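Local coordinates for protein YfnB (Bacillus subtilis, PDB 3ED5) that is a putative hydrolase of the HAD-like superfamily, probably with 5'-nucleotidase activity, at residues R30-D35 with Q92-F97; R96-G101 with S129-K134. All blocks are in the same frame, centred on the assembly; numbering follows the deposited sequence.

Contact 1. Residues R30-D35 with Q92-F97. With FMT (formic acid), chain H; FMT (formic acid), chain B.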
ATOM      1  N   ARG A  30      16.821  -8.512   4.123  1.00 32.32           N
ATOM      2  CA  ARG A  30      17.835  -9.580   4.261  1.00 32.46           C
ATOM      3  C   ARG A  30      18.942  -9.369   3.240  1.00 32.67           C
ATOM      4  O   ARG A  30      20.121  -9.421   3.582  1.00 32.18           O
ATOM      5  CB  ARG A  30      17.248 -10.980   4.118  1.00 32.44           C
ATOM      6  CG  ARG A  30      18.315 -12.074   4.446  1.00 34.92           C
ATOM      7  CD  ARG A  30      17.783 -13.498   4.310  1.00 37.53           C
ATOM      8  NE  ARG A  30      17.063 -13.785   3.057  1.00 41.83           N
ATOM      9  CZ  ARG A  30      17.651 -14.280   1.961  1.00 44.68           C
ATOM     10  NH1 ARG A  30      16.942 -14.552   0.876  1.00 46.14           N
ATOM     11  NH2 ARG A  30      18.963 -14.518   1.947  1.00 43.59           N
ATOM     12  N   LEU A  31      18.558  -9.131   1.981  1.00 32.44           N
ATOM     13  CA  LEU A  31      19.542  -8.988   0.897  1.00 33.10           C
ATOM     14  C   LEU A  31      20.370  -7.710   1.022  1.00 32.81           C
ATOM     15  O   LEU A  31      21.576  -7.712   0.719  1.00 33.67           O
ATOM     16  CB  LEU A  31      18.865  -9.080  -0.475  1.00 32.62           C
ATOM     17  CG  LEU A  31      18.234 -10.441  -0.759  1.00 33.91           C
ATOM     18  CD1 LEU A  31      17.569 -10.423  -2.110  1.00 34.25           C
ATOM     19  CD2 LEU A  31      19.266 -11.566  -0.702  1.00 35.03           C
ATOM     20  N   LEU A  32      19.737  -6.631   1.491  1.00 32.84           N
ATOM     21  CA  LEU A  32      20.453  -5.378   1.733  1.00 32.74           C
ATOM     22  C   LEU A  32      21.551  -5.578   2.801  1.00 32.24           C
ATOM     23  O   LEU A  32      22.697  -5.146   2.622  1.00 32.84           O
ATOM     24  CB  LEU A  32      19.477  -4.238   2.132  1.00 32.88           C
ATOM     25  CG  LEU A  32      20.187  -2.935   2.546  1.00 35.79           C
ATOM     26  CD1 LEU A  32      20.817  -2.227   1.337  1.00 37.23           C
ATOM     27  CD2 LEU A  32      19.238  -1.986   3.303  1.00 34.90           C
ATOM     28  N   PHE A  33      21.188  -6.205   3.911  1.00 32.03           N
ATOM     29  CA  PHE A  33      22.159  -6.424   4.999  1.00 32.57           C
ATOM     30  C   PHE A  33      23.252  -7.431   4.660  1.00 33.27           C
ATOM     31  O   PHE A  33      24.408  -7.287   5.101  1.00 32.25           O
ATOM     32  CB  PHE A  33      21.425  -6.766   6.284  1.00 33.28           C
ATOM     33  CG  PHE A  33      20.907  -5.553   6.999  1.00 34.03           C
ATOM     34  CD1 PHE A  33      19.837  -4.830   6.471  1.00 34.32           C
ATOM     35  CD2 PHE A  33      21.509  -5.105   8.172  1.00 36.12           C
ATOM     36  CE1 PHE A  33      19.366  -3.673   7.108  1.00 36.71           C
ATOM     37  CE2 PHE A  33      21.056  -3.955   8.819  1.00 35.29           C
ATOM     38  CZ  PHE A  33      19.958  -3.243   8.298  1.00 35.62           C
ATOM     39  N   GLU A  34      22.902  -8.426   3.854  1.00 34.14           N
ATOM     40  CA  GLU A  34      23.910  -9.347   3.311  1.00 35.17           C
ATOM     41  C   GLU A  34      24.852  -8.562   2.390  1.00 35.31           C
ATOM     42  O   GLU A  34      26.056  -8.730   2.465  1.00 34.84           O
ATOM     43  CB  GLU A  34      23.252 -10.504   2.543  1.00 35.41           C
ATOM     44  CG  GLU A  34      22.480 -11.488   3.415  1.00 37.93           C
ATOM     45  CD  GLU A  34      21.942 -12.703   2.638  1.00 39.91           C
ATOM     46  OE1 GLU A  34      22.173 -12.819   1.410  1.00 40.05           O
ATOM     47  OE2 GLU A  34      21.282 -13.546   3.276  1.00 40.42           O
ATOM     48  N   ASP A  35      24.300  -7.704   1.530  1.00 35.29           N
ATOM     49  CA  ASP A  35      25.109  -6.875   0.617  1.00 36.45           C
ATOM     50  C   ASP A  35      26.141  -6.055   1.401  1.00 36.89           C
ATOM     51  O   ASP A  35      27.312  -5.965   0.994  1.00 36.66           O
ATOM     52  CB  ASP A  35      24.224  -5.945  -0.241  1.00 37.70           C
ATOM     53  CG  ASP A  35      25.043  -5.088  -1.214  1.00 41.08           C
ATOM     54  OD1 ASP A  35      25.434  -5.616  -2.274  1.00 45.75           O
ATOM     55  OD2 ASP A  35      25.290  -3.890  -0.930  1.00 43.33           O
ATOM     56  N   GLN A  92      18.859   2.955  -2.652  1.00 32.02           N
ATOM     57  CA  GLN A  92      18.935   2.507  -4.025  1.00 33.60           C
ATOM     58  C   GLN A  92      19.142   0.980  -4.089  1.00 32.83           C
ATOM     59  O   GLN A  92      18.515   0.289  -4.913  1.00 31.97           O
ATOM     60  CB  GLN A  92      20.049   3.287  -4.707  1.00 35.03           C
ATOM     61  CG  GLN A  92      20.468   2.855  -6.073  1.00 40.30           C
ATOM     62  CD  GLN A  92      21.699   3.675  -6.502  1.00 47.62           C
ATOM     63  OE1 GLN A  92      21.576   4.839  -6.889  1.00 51.94           O
ATOM     64  NE2 GLN A  92      22.891   3.079  -6.388  1.00 48.30           N
ATOM     65  N   LYS A  93      19.995   0.441  -3.204  1.00 31.89           N
ATOM     66  CA  LYS A  93      20.226  -1.020  -3.181  1.00 32.14           C
ATOM     67  C   LYS A  93      18.990  -1.790  -2.703  1.00 31.74           C
ATOM     68  O   LYS A  93      18.582  -2.794  -3.293  1.00 32.26           O
ATOM     69  CB  LYS A  93      21.449  -1.371  -2.298  1.00 33.45           C
ATOM     70  CG  LYS A  93      22.761  -0.912  -2.889  1.00 34.31           C
ATOM     71  CD  LYS A  93      23.880  -1.034  -1.850  1.00 41.30           C
ATOM     72  CE  LYS A  93      25.232  -0.683  -2.432  1.00 42.94           C
ATOM     73  NZ  LYS A  93      26.113  -1.878  -2.554  1.00 46.30           N
ATOM     74  N   TYR A  94      18.393  -1.304  -1.624  1.00 30.88           N
ATOM     75  CA  TYR A  94      17.187  -1.868  -1.074  1.00 31.34           C
ATOM     76  C   TYR A  94      16.076  -1.876  -2.125  1.00 31.11           C
ATOM     77  O   TYR A  94      15.344  -2.887  -2.296  1.00 31.59           O
ATOM     78  CB  TYR A  94      16.722  -0.971   0.065  1.00 32.04           C
ATOM     79  CG  TYR A  94      15.450  -1.441   0.702  1.00 33.48           C
ATOM     80  CD1 TYR A  94      15.441  -2.612   1.429  1.00 35.67           C
ATOM     81  CD2 TYR A  94      14.254  -0.713   0.582  1.00 33.34           C
ATOM     82  CE1 TYR A  94      14.311  -3.064   2.067  1.00 32.96           C
ATOM     83  CE2 TYR A  94      13.075  -1.165   1.251  1.00 34.19           C
ATOM     84  CZ  TYR A  94      13.142  -2.365   1.976  1.00 35.24           C
ATOM     85  OH  TYR A  94      12.091  -2.921   2.663  1.00 41.20           O
ATOM     86  N   ARG A  95      15.974  -0.755  -2.816  1.00 31.33           N
ATOM     87  CA  ARG A  95      14.888  -0.538  -3.803  1.00 31.57           C
ATOM     88  C   ARG A  95      14.915  -1.615  -4.907  1.00 32.67           C
ATOM     89  O   ARG A  95      13.861  -2.128  -5.346  1.00 32.97           O
ATOM     90  CB  ARG A  95      15.055   0.875  -4.428  1.00 31.73           C
ATOM     91  CG  ARG A  95      14.071   1.228  -5.563  1.00 33.96           C
ATOM     92  CD  ARG A  95      12.646   1.297  -5.071  1.00 32.32           C
ATOM     93  NE  ARG A  95      12.449   2.061  -3.808  1.00 33.96           N
ATOM     94  CZ  ARG A  95      11.302   2.108  -3.141  1.00 33.75           C
ATOM     95  NH1 ARG A  95      10.217   1.498  -3.632  1.00 34.39           N
ATOM     96  NH2 ARG A  95      11.201   2.790  -1.997  1.00 30.51           N
ATOM     97  N   ARG A  96      16.112  -1.915  -5.398  1.00 33.50           N
ATOM     98  CA  ARG A  96      16.273  -2.930  -6.428  1.00 34.22           C
ATOM     99  C   ARG A  96      15.760  -4.294  -5.944  1.00 34.00           C
ATOM    100  O   ARG A  96      15.019  -4.977  -6.674  1.00 33.64           O
ATOM    101  CB  ARG A  96      17.710  -2.999  -6.926  1.00 34.20           C
ATOM    102  CG  ARG A  96      17.837  -3.816  -8.189  1.00 37.80           C
ATOM    103  CD  ARG A  96      18.034  -5.285  -7.884  1.00 42.73           C
ATOM    104  NE  ARG A  96      19.408  -5.537  -7.460  1.00 45.85           N
ATOM    105  CZ  ARG A  96      19.965  -6.741  -7.392  1.00 46.31           C
ATOM    106  NH1 ARG A  96      19.255  -7.831  -7.703  1.00 41.55           N
ATOM    107  NH2 ARG A  96      21.232  -6.849  -7.006  1.00 43.58           N
ATOM    108  N   PHE A  97      16.131  -4.672  -4.718  1.00 33.34           N
ATOM    109  CA  PHE A  97      15.658  -5.941  -4.145  1.00 33.44           C
ATOM    110  C   PHE A  97      14.161  -5.940  -3.863  1.00 33.24           C
ATOM    111  O   PHE A  97      13.489  -6.941  -4.105  1.00 34.10           O
ATOM    112  CB  PHE A  97      16.372  -6.265  -2.843  1.00 32.81           C
ATOM    113  CG  PHE A  97      17.859  -6.468  -2.992  1.00 33.02           C
ATOM    114  CD1 PHE A  97      18.372  -7.311  -3.984  1.00 35.46           C
ATOM    115  CD2 PHE A  97      18.736  -5.830  -2.115  1.00 34.67           C
ATOM    116  CE1 PHE A  97      19.770  -7.527  -4.110  1.00 36.86           C
ATOM    117  CE2 PHE A  97      20.137  -6.039  -2.227  1.00 37.19           C
ATOM    118  CZ  PHE A  97      20.648  -6.881  -3.229  1.00 34.85           C
TER
HETATM  119  C   FMT H 242      13.218 -13.224   3.716  1.00 49.36           C
HETATM  120  O1  FMT H 242      12.499 -13.726   2.848  1.00 48.65           O
HETATM  121  O2  FMT H 242      14.414 -13.489   3.862  1.00 49.74           O
HETATM  122  C   FMT B 236       8.613   1.319   0.242  1.00 30.45           C
HETATM  123  O1  FMT B 236       9.411   0.925   1.074  1.00 32.05           O
HETATM  124  O2  FMT B 236       8.861   2.205  -0.557  1.00 29.66           O
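Leu31 and Phe97 join two helices running in roughly opposite directions, 21-35 and 87-98, of the all-helical cap inserted after the first strand of the HAD fold, as in other HAD phosphatases with a C1-type cap. The axes of segments 30-35 and 92-97 approach to 9.1 Å, with 137° between their directions. Phe97 lays one ring face against Leu31: Leu31 CB sits over the centre of the Phe97 ring, 3.6 Å from its centroid, a CH-pi contact almost on the ring normal. Leu31 CD1 comes to 3.7 Å from Phe97 CD1, while the backbone N of Leu32 comes within 3.8 Å of Phe97 CE2. About a turn before Phe97, Lys93 and Tyr94 meet Leu32 of helix 21-35. Leu32 CG stands anti to the backbone N (chi1 174°), and from there the two methyls diverge: Leu32 CD1 meets Lys93 CB at 3.8 Å, and Leu32 CD2 approaches Tyr94 CB at 4.2 Å. Beyond these, Leu32 and Tyr94 both touch Phe74 of helix 66-80. At the rim the chemistry turns ionic. The Lys93 chain runs extended to CE, crosses the Asp35 side chain at about a right angle and bends at its last torsion, and Lys93 NZ makes a 2.7 Å salt bridge to Asp35 OD2, on the syn lone pair of that oxygen.

Contact 2. Residues R96-G101 with S129-K134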
ATOM      1  N   ARG A  96      16.112  -1.915  -5.398  1.00 33.50           N
ATOM      2  CA  ARG A  96      16.273  -2.930  -6.428  1.00 34.22           C
ATOM      3  C   ARG A  96      15.760  -4.294  -5.944  1.00 34.00           C
ATOM      4  O   ARG A  96      15.019  -4.977  -6.674  1.00 33.64           O
ATOM      5  CB  ARG A  96      17.710  -2.999  -6.926  1.00 34.20           C
ATOM      6  CG  ARG A  96      17.837  -3.816  -8.189  1.00 37.80           C
ATOM      7  CD  ARG A  96      18.034  -5.285  -7.884  1.00 42.73           C
ATOM      8  NE  ARG A  96      19.408  -5.537  -7.460  1.00 45.85           N
ATOM      9  CZ  ARG A  96      19.965  -6.741  -7.392  1.00 46.31           C
ATOM     10  NH1 ARG A  96      19.255  -7.831  -7.703  1.00 41.55           N
ATOM     11  NH2 ARG A  96      21.232  -6.849  -7.006  1.00 43.58           N
ATOM     12  N   PHE A  97      16.131  -4.672  -4.718  1.00 33.34           N
ATOM     13  CA  PHE A  97      15.658  -5.941  -4.145  1.00 33.44           C
ATOM     14  C   PHE A  97      14.161  -5.940  -3.863  1.00 33.24           C
ATOM     15  O   PHE A  97      13.489  -6.941  -4.105  1.00 34.10           O
ATOM     16  CB  PHE A  97      16.372  -6.265  -2.843  1.00 32.81           C
ATOM     17  CG  PHE A  97      17.859  -6.468  -2.992  1.00 33.02           C
ATOM     18  CD1 PHE A  97      18.372  -7.311  -3.984  1.00 35.46           C
ATOM     19  CD2 PHE A  97      18.736  -5.830  -2.115  1.00 34.67           C
ATOM     20  CE1 PHE A  97      19.770  -7.527  -4.110  1.00 36.86           C
ATOM     21  CE2 PHE A  97      20.137  -6.039  -2.227  1.00 37.19           C
ATOM     22  CZ  PHE A  97      20.648  -6.881  -3.229  1.00 34.85           C
ATOM     23  N   LEU A  98      13.638  -4.825  -3.364  1.00 33.33           N
ATOM     24  CA  LEU A  98      12.211  -4.713  -3.121  1.00 32.83           C
ATOM     25  C   LEU A  98      11.457  -4.886  -4.434  1.00 32.92           C
ATOM     26  O   LEU A  98      10.379  -5.506  -4.457  1.00 32.98           O
ATOM     27  CB  LEU A  98      11.882  -3.327  -2.540  1.00 32.84           C
ATOM     28  CG  LEU A  98      10.484  -3.135  -1.956  1.00 35.82           C
ATOM     29  CD1 LEU A  98      10.342  -3.994  -0.652  1.00 35.38           C
ATOM     30  CD2 LEU A  98      10.254  -1.665  -1.644  1.00 35.40           C
ATOM     31  N   GLU A  99      12.026  -4.355  -5.520  1.00 32.12           N
ATOM     32  CA  GLU A  99      11.345  -4.393  -6.826  1.00 32.98           C
ATOM     33  C   GLU A  99      11.349  -5.774  -7.445  1.00 32.71           C
ATOM     34  O   GLU A  99      10.720  -5.987  -8.461  1.00 34.57           O
ATOM     35  CB  GLU A  99      11.925  -3.346  -7.806  1.00 32.33           C
ATOM     36  CG  GLU A  99      11.486  -1.950  -7.420  1.00 35.12           C
ATOM     37  CD  GLU A  99      12.030  -0.841  -8.324  1.00 37.99           C
ATOM     38  OE1 GLU A  99      13.011  -1.086  -9.077  1.00 40.64           O
ATOM     39  OE2 GLU A  99      11.477   0.280  -8.241  1.00 37.21           O
ATOM     40  N   GLU A 100      12.081  -6.711  -6.852  1.00 32.50           N
ATOM     41  CA  GLU A 100      12.036  -8.099  -7.278  1.00 32.98           C
ATOM     42  C   GLU A 100      11.076  -8.973  -6.464  1.00 32.52           C
ATOM     43  O   GLU A 100      10.970 -10.165  -6.716  1.00 33.62           O
ATOM     44  CB  GLU A 100      13.432  -8.690  -7.287  1.00 33.62           C
ATOM     45  CG  GLU A 100      14.295  -8.096  -8.413  1.00 34.09           C
ATOM     46  CD  GLU A 100      15.748  -8.515  -8.331  1.00 37.51           C
ATOM     47  OE1 GLU A 100      16.445  -8.181  -7.356  1.00 36.11           O
ATOM     48  OE2 GLU A 100      16.199  -9.146  -9.288  1.00 40.31           O
ATOM     49  N   GLY A 101      10.405  -8.381  -5.491  1.00 31.65           N
ATOM     50  CA  GLY A 101       9.451  -9.098  -4.642  1.00 31.66           C
ATOM     51  C   GLY A 101       8.036  -8.751  -5.098  1.00 31.31           C
ATOM     52  O   GLY A 101       7.600  -7.615  -4.921  1.00 33.01           O
ATOM     53  N   SER A 129       6.247   4.935  -7.955  1.00 32.18           N
ATOM     54  CA  SER A 129       5.519   4.520  -9.159  1.00 33.70           C
ATOM     55  C   SER A 129       6.215   3.348  -9.870  1.00 33.42           C
ATOM     56  O   SER A 129       5.587   2.324 -10.147  1.00 33.14           O
ATOM     57  CB  SER A 129       5.335   5.690 -10.136  1.00 33.64           C
ATOM     58  OG  SER A 129       4.464   5.237 -11.157  1.00 37.07           O
ATOM     59  N   HIS A 130       7.526   3.488 -10.115  1.00 33.36           N
ATOM     60  CA  HIS A 130       8.232   2.423 -10.816  1.00 33.98           C
ATOM     61  C   HIS A 130       8.070   1.074 -10.106  1.00 32.71           C
ATOM     62  O   HIS A 130       7.893   0.033 -10.756  1.00 31.93           O
ATOM     63  CB  HIS A 130       9.720   2.742 -10.959  1.00 35.42           C
ATOM     64  CG  HIS A 130      10.417   1.767 -11.839  1.00 39.69           C
ATOM     65  ND1 HIS A 130      11.298   0.828 -11.353  1.00 42.75           N
ATOM     66  CD2 HIS A 130      10.287   1.518 -13.164  1.00 42.97           C
ATOM     67  CE1 HIS A 130      11.726   0.076 -12.350  1.00 44.42           C
ATOM     68  NE2 HIS A 130      11.121   0.467 -13.458  1.00 47.72           N
ATOM     69  N   THR A 131       8.139   1.115  -8.777  1.00 31.57           N
ATOM     70  CA  THR A 131       8.093  -0.079  -7.949  1.00 31.17           C
ATOM     71  C   THR A 131       6.725  -0.755  -8.054  1.00 31.06           C
ATOM     72  O   THR A 131       6.631  -1.982  -8.192  1.00 30.75           O
ATOM     73  CB  THR A 131       8.382   0.259  -6.482  1.00 31.50           C
ATOM     74  OG1 THR A 131       9.705   0.790  -6.383  1.00 32.44           O
ATOM     75  CG2 THR A 131       8.279  -1.014  -5.612  1.00 32.76           C
ATOM     76  N   GLN A 132       5.670   0.052  -8.024  1.00 31.02           N
ATOM     77  CA  GLN A 132       4.324  -0.504  -8.000  1.00 30.48           C
ATOM     78  C   GLN A 132       3.957  -1.052  -9.372  1.00 30.26           C
ATOM     79  O   GLN A 132       3.393  -2.157  -9.464  1.00 30.09           O
ATOM     80  CB  GLN A 132       3.324   0.570  -7.532  1.00 30.56           C
ATOM     81  CG  GLN A 132       3.598   1.171  -6.091  1.00 31.73           C
ATOM     82  CD  GLN A 132       3.793   0.112  -5.003  1.00 33.54           C
ATOM     83  OE1 GLN A 132       4.754  -0.676  -5.037  1.00 33.40           O
ATOM     84  NE2 GLN A 132       2.947   0.151  -3.987  1.00 31.54           N
ATOM     85  N   TYR A 133       4.294  -0.309 -10.427  1.00 30.33           N
ATOM     86  CA  TYR A 133       4.057  -0.767 -11.792  1.00 30.88           C
ATOM     87  C   TYR A 133       4.778  -2.112 -12.021  1.00 30.74           C
ATOM     88  O   TYR A 133       4.193  -3.083 -12.541  1.00 30.24           O
ATOM     89  CB  TYR A 133       4.539   0.260 -12.827  1.00 30.75           C
ATOM     90  CG  TYR A 133       3.465   1.279 -13.206  1.00 35.23           C
ATOM     91  CD1 TYR A 133       3.076   2.292 -12.334  1.00 37.62           C
ATOM     92  CD2 TYR A 133       2.835   1.208 -14.448  1.00 40.97           C
ATOM     93  CE1 TYR A 133       2.087   3.247 -12.702  1.00 36.51           C
ATOM     94  CE2 TYR A 133       1.847   2.144 -14.828  1.00 41.35           C
ATOM     95  CZ  TYR A 133       1.490   3.162 -13.951  1.00 40.86           C
ATOM     96  OH  TYR A 133       0.514   4.078 -14.334  1.00 42.09           O
ATOM     97  N   LYS A 134       6.041  -2.156 -11.614  1.00 30.60           N
ATOM     98  CA  LYS A 134       6.831  -3.364 -11.850  1.00 30.10           C
ATOM     99  C   LYS A 134       6.284  -4.586 -11.109  1.00 29.43           C
ATOM    100  O   LYS A 134       6.107  -5.654 -11.733  1.00 29.84           O
ATOM    101  CB  LYS A 134       8.321  -3.137 -11.510  1.00 29.98           C
ATOM    102  CG  LYS A 134       9.169  -4.396 -11.745  1.00 30.11           C
ATOM    103  CD  LYS A 134      10.660  -4.117 -11.492  1.00 31.19           C
ATOM    104  CE  LYS A 134      11.545  -5.238 -11.983  1.00 32.05           C
ATOM    105  NZ  LYS A 134      11.235  -6.532 -11.298  1.00 34.29           N
TER
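Glu99 faces Thr131 where the C-terminal part of helix 87-98 and the residues that follow meet the first turns of helix 129-138; the CA atoms of Glu99 and Thr131 lie 5.5 Å apart, the nearest backbone approach. Leu98 to Gly101 form a type I beta turn. Within that turn Glu99 sends its carboxylate across to helix 129-138, its chain extended beyond CG, and OE2 collects two bonds. Thr131 OG1 donates to Glu99 OE2 on its anti lone pair at 2.6 Å. His130 ND1 reaches the same Glu99 OE2 from above the carboxylate plane at 3.2 Å, with OE2 near the plane of the imidazole and the two planes 59° apart. Lys134 meets the Glu99 stem and backbone: Lys134 CD packs 4.0 Å from Glu99 CB, and the bend at chi4 (-60°) puts Lys134 NZ 2.9 Å from the carbonyl O of Glu99, above the carbonyl plane. The same ammonium forms a salt bridge with Asp138. An alanine in place of Glu99 would probably leave Thr131 OG1 and His130 ND1 without their shared acceptor and open a gap beside Thr131 CG2. This is a polar contact between the helical cap and the Rossmann-like core, the two-part architecture of capped HAD hydrolases, with the Thr131 side chain about 12 Å from that of Asp13, the probable nucleophile.

How the contacts relate
Both contacts draw on helix 87-98, and Arg96 and Phe97 belong to both segments of it. Contact 1 stays within the helical cap, its centre about 20 Å from the centre of the chain, and is built mostly of apolar side chains with an ion pair at its rim. Contact 2, its centre nearer at about 13 Å, ties the end region of that helix to the core domain almost wholly through polar groups. Each has two buried residues among the six that touch, but contact 1 has no exposed one and contact 2 has two. Their centres lie 12 Å apart, and a probable hydrogen bond between Arg95 NH1 and Thr131 OG1, at 2.9 Å, links them directly.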